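Local coordinates for peptide ABC transporter, peptide-binding protein (Enterococcus faecalis, PDB 3O6P) that probably binds peptides outside the membrane for uptake by an ABC transporter, this chain being a C-terminal portion of the longer binding protein, at residues S32-L38 and F117-I122; G73-E77 and K214-M220. One frame throughout, in Å; residues are numbered along the deposited sequence.

In the fold
Both contacts are partly buried packing of loop on helix. Contact 1 sets the loop before helix 35-43, and that helix's first turn, against outlying helix 109-125; contact 2 lays loop 73-77 over the end of helix 202-218, nearer the chain centre. Yet contact 1 is the more buried: five of nine touching residues, none exposed, against two of six. Contact 1 is largely aliphatic and aromatic, its polar links carried across by two bridging waters; contact 2 pairs selenomethionines with an isoleucine and lays an exposed glutamine over the helix end. Centres 18 Å apart, they touch where Arg-35 CZ packs on Ile-76 CG2 at 3.6 Å, and strand 223-228 meets side chains from both.

Contact 1: S32-L38 and F117-I122; sequences SIDRKAL and FVQGSI
Residues Phe-117 to Ile-122 belong to helix 109-125; against them lie the non-helical loop Ser-32 to Asp-34 (phi/psi -111/116 at Ile-33, -79/93 at Asp-34) and the first turn of helix 35-43. CA distances set the register: 5.5 Å for Ser-32 to Ile-122, 5.6 Å for Ile-33 to Ser-121 and 7.2 Å for Leu-38 to Phe-117. Phe-117 (chi1 t, chi2 81°) is the most covered residue. Its CE2 lies 3.4 Å from Asp-34 O and 3.9 Å from Leu-38 CB, and its CZ 3.9 Å from Ala-37 CB; Leu-38 (t,p) sets its CA over one ring face, while Ile-33 CG2 meets the ring edge, 4.2 Å from CE2. Val-118 CG1 takes CD1 of Ile-33 (m,t) at 4.0 Å. This sets helix 35-43 and the loop before it beside helix 109-125 on the five-stranded mixed sheet of a family 5 solute-binding protein fragment: Ile-33 reaches Leu-225 and Leu-38 Phe-226 of strand 223-228, and Ile-122 touches Val-129 and Val-131 of strand 129-136. Asp-34 is the N-cap of helix 35-43, its OD1 accepting from Ala-37 N at 3.2 Å. Ser-121, chi1 m, donates its OG to Phe-117 O at 2.8 Å, and its CB lies 3.3 Å from Ser-32 O. One water donates to Ser-32 O and Ser-121 O, 2.8 Å from each; a second accepts from Asp-34 N at 2.8 Å and donates to Ser-121 OG at 2.7 Å. Ile-122 CG1 is in van der Waals contact 3.5 Å from Ser-32 OG, whose hydrogen bond goes to Ile-29 O, and 4.4 Å from Ile-33 CG1.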
# COMPACT_ATOMS: atom_id res chain seq x y z
N SER A 32 8.28 -6.91 -6.79
CA SER A 32 9.06 -8.07 -6.36
C SER A 32 8.25 -9.09 -5.56
O SER A 32 8.81 -10.12 -5.18
CB SER A 32 10.25 -7.61 -5.52
OG SER A 32 9.79 -7.27 -4.23
N ILE A 33 6.98 -8.80 -5.27
CA ILE A 33 6.19 -9.67 -4.38
C ILE A 33 5.11 -10.41 -5.16
O ILE A 33 4.20 -9.79 -5.72
CB ILE A 33 5.57 -8.85 -3.22
CG1 ILE A 33 6.63 -8.03 -2.45
CG2 ILE A 33 4.71 -9.75 -2.29
CD1 ILE A 33 6.00 -6.91 -1.62
N ASP A 34 5.23 -11.73 -5.20
CA ASP A 34 4.26 -12.58 -5.89
C ASP A 34 3.05 -12.73 -4.98
O ASP A 34 3.02 -13.60 -4.12
CB ASP A 34 4.92 -13.93 -6.19
CG ASP A 34 4.06 -14.87 -7.03
OD1 ASP A 34 2.85 -14.59 -7.24
OD2 ASP A 34 4.62 -15.92 -7.46
N ARG A 35 2.05 -11.86 -5.18
CA ARG A 35 0.84 -11.85 -4.34
C ARG A 35 0.04 -13.15 -4.47
O ARG A 35 -0.60 -13.59 -3.50
CB ARG A 35 -0.11 -10.71 -4.75
CG ARG A 35 0.44 -9.27 -4.91
CD ARG A 35 1.04 -8.78 -3.66
NE ARG A 35 1.25 -7.31 -3.60
CZ ARG A 35 2.06 -6.59 -4.39
NH1 ARG A 35 2.75 -7.15 -5.40
NH2 ARG A 35 2.22 -5.30 -4.17
N LYS A 36 0.04 -13.74 -5.67
CA LYS A 36 -0.66 -15.01 -5.89
C LYS A 36 -0.05 -16.10 -4.99
O LYS A 36 -0.76 -16.82 -4.28
CB LYS A 36 -0.61 -15.40 -7.37
CG LYS A 36 -1.47 -16.62 -7.71
CD LYS A 36 -1.37 -16.98 -9.20
CE LYS A 36 -2.34 -18.11 -9.57
NZ LYS A 36 -3.79 -17.69 -9.51
N ALA A 37 1.27 -16.22 -5.00
CA ALA A 37 1.94 -17.20 -4.13
C ALA A 37 1.66 -16.88 -2.66
O ALA A 37 1.45 -17.80 -1.83
CB ALA A 37 3.47 -17.18 -4.41
N LEU A 38 1.69 -15.60 -2.31
CA LEU A 38 1.46 -15.22 -0.92
C LEU A 38 0.09 -15.72 -0.49
O LEU A 38 -0.04 -16.37 0.55
CB LEU A 38 1.56 -13.70 -0.72
CG LEU A 38 1.18 -13.12 0.66
CD1 LEU A 38 2.05 -13.66 1.82
CD2 LEU A 38 1.25 -11.59 0.58
N PHE A 117 7.83 -13.96 3.89
CA PHE A 117 7.69 -14.09 2.46
C PHE A 117 8.02 -12.75 1.78
O PHE A 117 8.71 -12.71 0.78
CB PHE A 117 6.27 -14.55 2.08
CG PHE A 117 6.08 -14.71 0.58
CD1 PHE A 117 6.51 -15.86 -0.05
CD2 PHE A 117 5.49 -13.69 -0.19
CE1 PHE A 117 6.36 -16.01 -1.44
CE2 PHE A 117 5.33 -13.83 -1.58
CZ PHE A 117 5.78 -15.00 -2.20
N VAL A 118 7.52 -11.65 2.34
CA VAL A 118 7.82 -10.32 1.77
C VAL A 118 9.30 -9.95 1.84
O VAL A 118 9.88 -9.47 0.87
CB VAL A 118 6.94 -9.26 2.42
CG1 VAL A 118 7.36 -7.87 1.98
CG2 VAL A 118 5.49 -9.53 2.00
N GLN A 119 9.90 -10.19 3.01
CA GLN A 119 11.33 -9.99 3.21
C GLN A 119 12.13 -10.80 2.20
O GLN A 119 13.02 -10.25 1.55
CB GLN A 119 11.70 -10.41 4.64
CG GLN A 119 13.17 -10.51 4.89
CD GLN A 119 13.48 -11.31 6.16
OE1 GLN A 119 12.75 -12.28 6.56
NE2 GLN A 119 14.54 -10.91 6.82
N GLY A 120 11.84 -12.10 2.07
CA GLY A 120 12.60 -12.93 1.11
C GLY A 120 12.45 -12.46 -0.32
O GLY A 120 13.41 -12.45 -1.11
N SER A 121 11.23 -12.09 -0.67
CA SER A 121 10.93 -11.66 -2.05
C SER A 121 11.69 -10.39 -2.44
O SER A 121 12.33 -10.34 -3.51
CB SER A 121 9.42 -11.41 -2.19
OG SER A 121 8.66 -12.61 -2.05
N ILE A 122 11.64 -9.37 -1.59
CA ILE A 122 12.33 -8.12 -1.89
C ILE A 122 13.85 -8.33 -1.94
O ILE A 122 14.53 -7.92 -2.90
CB ILE A 122 11.98 -7.04 -0.84
CG1 ILE A 122 10.48 -6.74 -0.85
CG2 ILE A 122 12.81 -5.79 -1.07
CD1 ILE A 122 9.99 -5.96 0.39
O HOH W 1 11.06 -11.80 -5.54
O HOH W 2 7.43 -13.31 -4.36

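Contact 2: G73-E77 and K214-M220; sequences GSQIE and KTIMGDM
Segment 73-77 is extended apart from a kink at Gln-75 (phi/psi -114/17); it starts at Gly-73, the first non-helical residue after helix 68-72, with positive phi (72/-178). Opposite it, helix 202-218 finishes in a Schellman motif with Met-220, phi/psi 42/58, as C-prime residue; Met-220 N to Met-217 O is weak at 3.3 Å. The nearest CA atoms are those of Gln-75 and Met-217, 6.0 Å apart. Apolar contact comes from two selenomethionines: Met-217, m at chi1 and chi2, brings SE to 4.2 Å from CD1 of Ile-76 (m,t), and Met-220, t then p, brings CE to 4.4 Å from Ile-76 CG1. Met-220 CE also makes van der Waals contact with a backbone carbonyl, 3.8 Å from Gln-75 O. Gln-75, also m,t, points its CA-to-CB bond toward the helix and lies across the last turn, by Lys-214, Met-217 and Gly-218. Within the loop, Ser-74 OG (chi1 t) accepts from Ile-76 N at 3.2 Å, an ST turn, and also bonds to Asn-51 O. The contact joins the linker between helices 68-72 and 80-94 to a helix end; Pro-224 of strand 223-228 touches Ile-76 and Met-217, and Met-220 rests on Lys-27 and Ser-30 of helix 23-31.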
# COMPACT_ATOMS: atom_id res chain seq x y z
N GLY A 73 -9.52 -0.15 -12.17
CA GLY A 73 -8.43 -1.00 -12.70
C GLY A 73 -7.37 -1.34 -11.65
O GLY A 73 -7.49 -0.97 -10.48
N SER A 74 -6.33 -2.07 -12.06
CA SER A 74 -5.28 -2.47 -11.15
C SER A 74 -3.94 -2.05 -11.70
O SER A 74 -3.66 -2.28 -12.89
CB SER A 74 -5.26 -4.00 -10.97
OG SER A 74 -4.22 -4.37 -10.07
N GLN A 75 -3.08 -1.49 -10.84
CA GLN A 75 -1.67 -1.24 -11.22
C GLN A 75 -0.70 -2.12 -10.40
O GLN A 75 0.52 -1.87 -10.36
CB GLN A 75 -1.38 0.25 -11.04
CG GLN A 75 -2.39 1.07 -11.88
CD GLN A 75 -2.09 2.54 -11.97
OE1 GLN A 75 -2.79 3.38 -11.38
NE2 GLN A 75 -1.07 2.87 -12.75
N ILE A 76 -1.24 -3.17 -9.78
CA ILE A 76 -0.42 -4.11 -9.00
C ILE A 76 -0.01 -5.27 -9.88
O ILE A 76 -0.89 -5.95 -10.45
CB ILE A 76 -1.11 -4.58 -7.72
CG1 ILE A 76 -1.36 -3.38 -6.79
CG2 ILE A 76 -0.25 -5.74 -7.03
CD1 ILE A 76 -2.01 -3.74 -5.50
N GLU A 77 1.30 -5.45 -10.04
CA GLU A 77 1.89 -6.50 -10.86
C GLU A 77 2.98 -7.19 -10.08
O GLU A 77 3.64 -6.57 -9.26
CB GLU A 77 2.57 -5.90 -12.09
CG GLU A 77 1.81 -6.10 -13.38
CD GLU A 77 0.49 -5.43 -13.36
OE1 GLU A 77 0.39 -4.32 -12.78
OE2 GLU A 77 -0.47 -6.00 -13.91
N LYS A 214 -6.55 5.68 -8.27
CA LYS A 214 -5.61 5.57 -9.40
C LYS A 214 -4.35 6.38 -9.12
O LYS A 214 -3.26 6.03 -9.61
CB LYS A 214 -6.25 6.00 -10.72
CG LYS A 214 -7.37 5.05 -11.16
CD LYS A 214 -7.83 5.26 -12.57
CE LYS A 214 -8.70 6.43 -12.76
NZ LYS A 214 -9.21 6.41 -14.21
N THR A 215 -4.47 7.45 -8.34
CA THR A 215 -3.28 8.26 -8.05
C THR A 215 -2.31 7.53 -7.10
O THR A 215 -1.12 7.41 -7.39
CB THR A 215 -3.67 9.61 -7.45
OG1 THR A 215 -4.49 10.33 -8.40
CG2 THR A 215 -2.42 10.46 -7.12
N ILE A 216 -2.83 7.03 -6.00
CA ILE A 216 -1.96 6.34 -5.03
C ILE A 216 -1.42 5.03 -5.59
O ILE A 216 -0.28 4.67 -5.31
CB ILE A 216 -2.61 6.18 -3.64
CG1 ILE A 216 -1.57 5.75 -2.60
CG2 ILE A 216 -3.84 5.26 -3.69
CD1 ILE A 216 -2.08 5.83 -1.17
N MSE A 217 -2.21 4.33 -6.42
CA MSE A 217 -1.67 3.13 -7.05
C MSE A 217 -0.68 3.46 -8.15
O MSE A 217 0.29 2.71 -8.39
CB MSE A 217 -2.80 2.24 -7.56
CG MSE A 217 -3.55 1.61 -6.39
SE MSE A 217 -2.50 0.38 -5.29
CE MSE A 217 -1.92 1.60 -3.89
N GLY A 218 -0.88 4.62 -8.79
CA GLY A 218 0.00 5.05 -9.89
C GLY A 218 1.40 5.43 -9.43
O GLY A 218 2.35 5.28 -10.19
N ASP A 219 1.53 5.95 -8.21
CA ASP A 219 2.87 6.21 -7.67
C ASP A 219 3.19 5.28 -6.49
O ASP A 219 4.13 5.52 -5.76
CB ASP A 219 3.17 7.72 -7.36
CG ASP A 219 2.46 8.24 -6.14
OD1 ASP A 219 1.55 7.55 -5.63
OD2 ASP A 219 2.83 9.36 -5.68
N MSE A 220 2.40 4.20 -6.35
CA MSE A 220 2.56 3.18 -5.30
C MSE A 220 2.89 3.78 -3.94
O MSE A 220 3.88 3.43 -3.30
CB MSE A 220 3.58 2.09 -5.72
CG MSE A 220 3.47 0.80 -4.93
SE MSE A 220 1.80 -0.13 -5.22
CE MSE A 220 1.94 -0.48 -7.12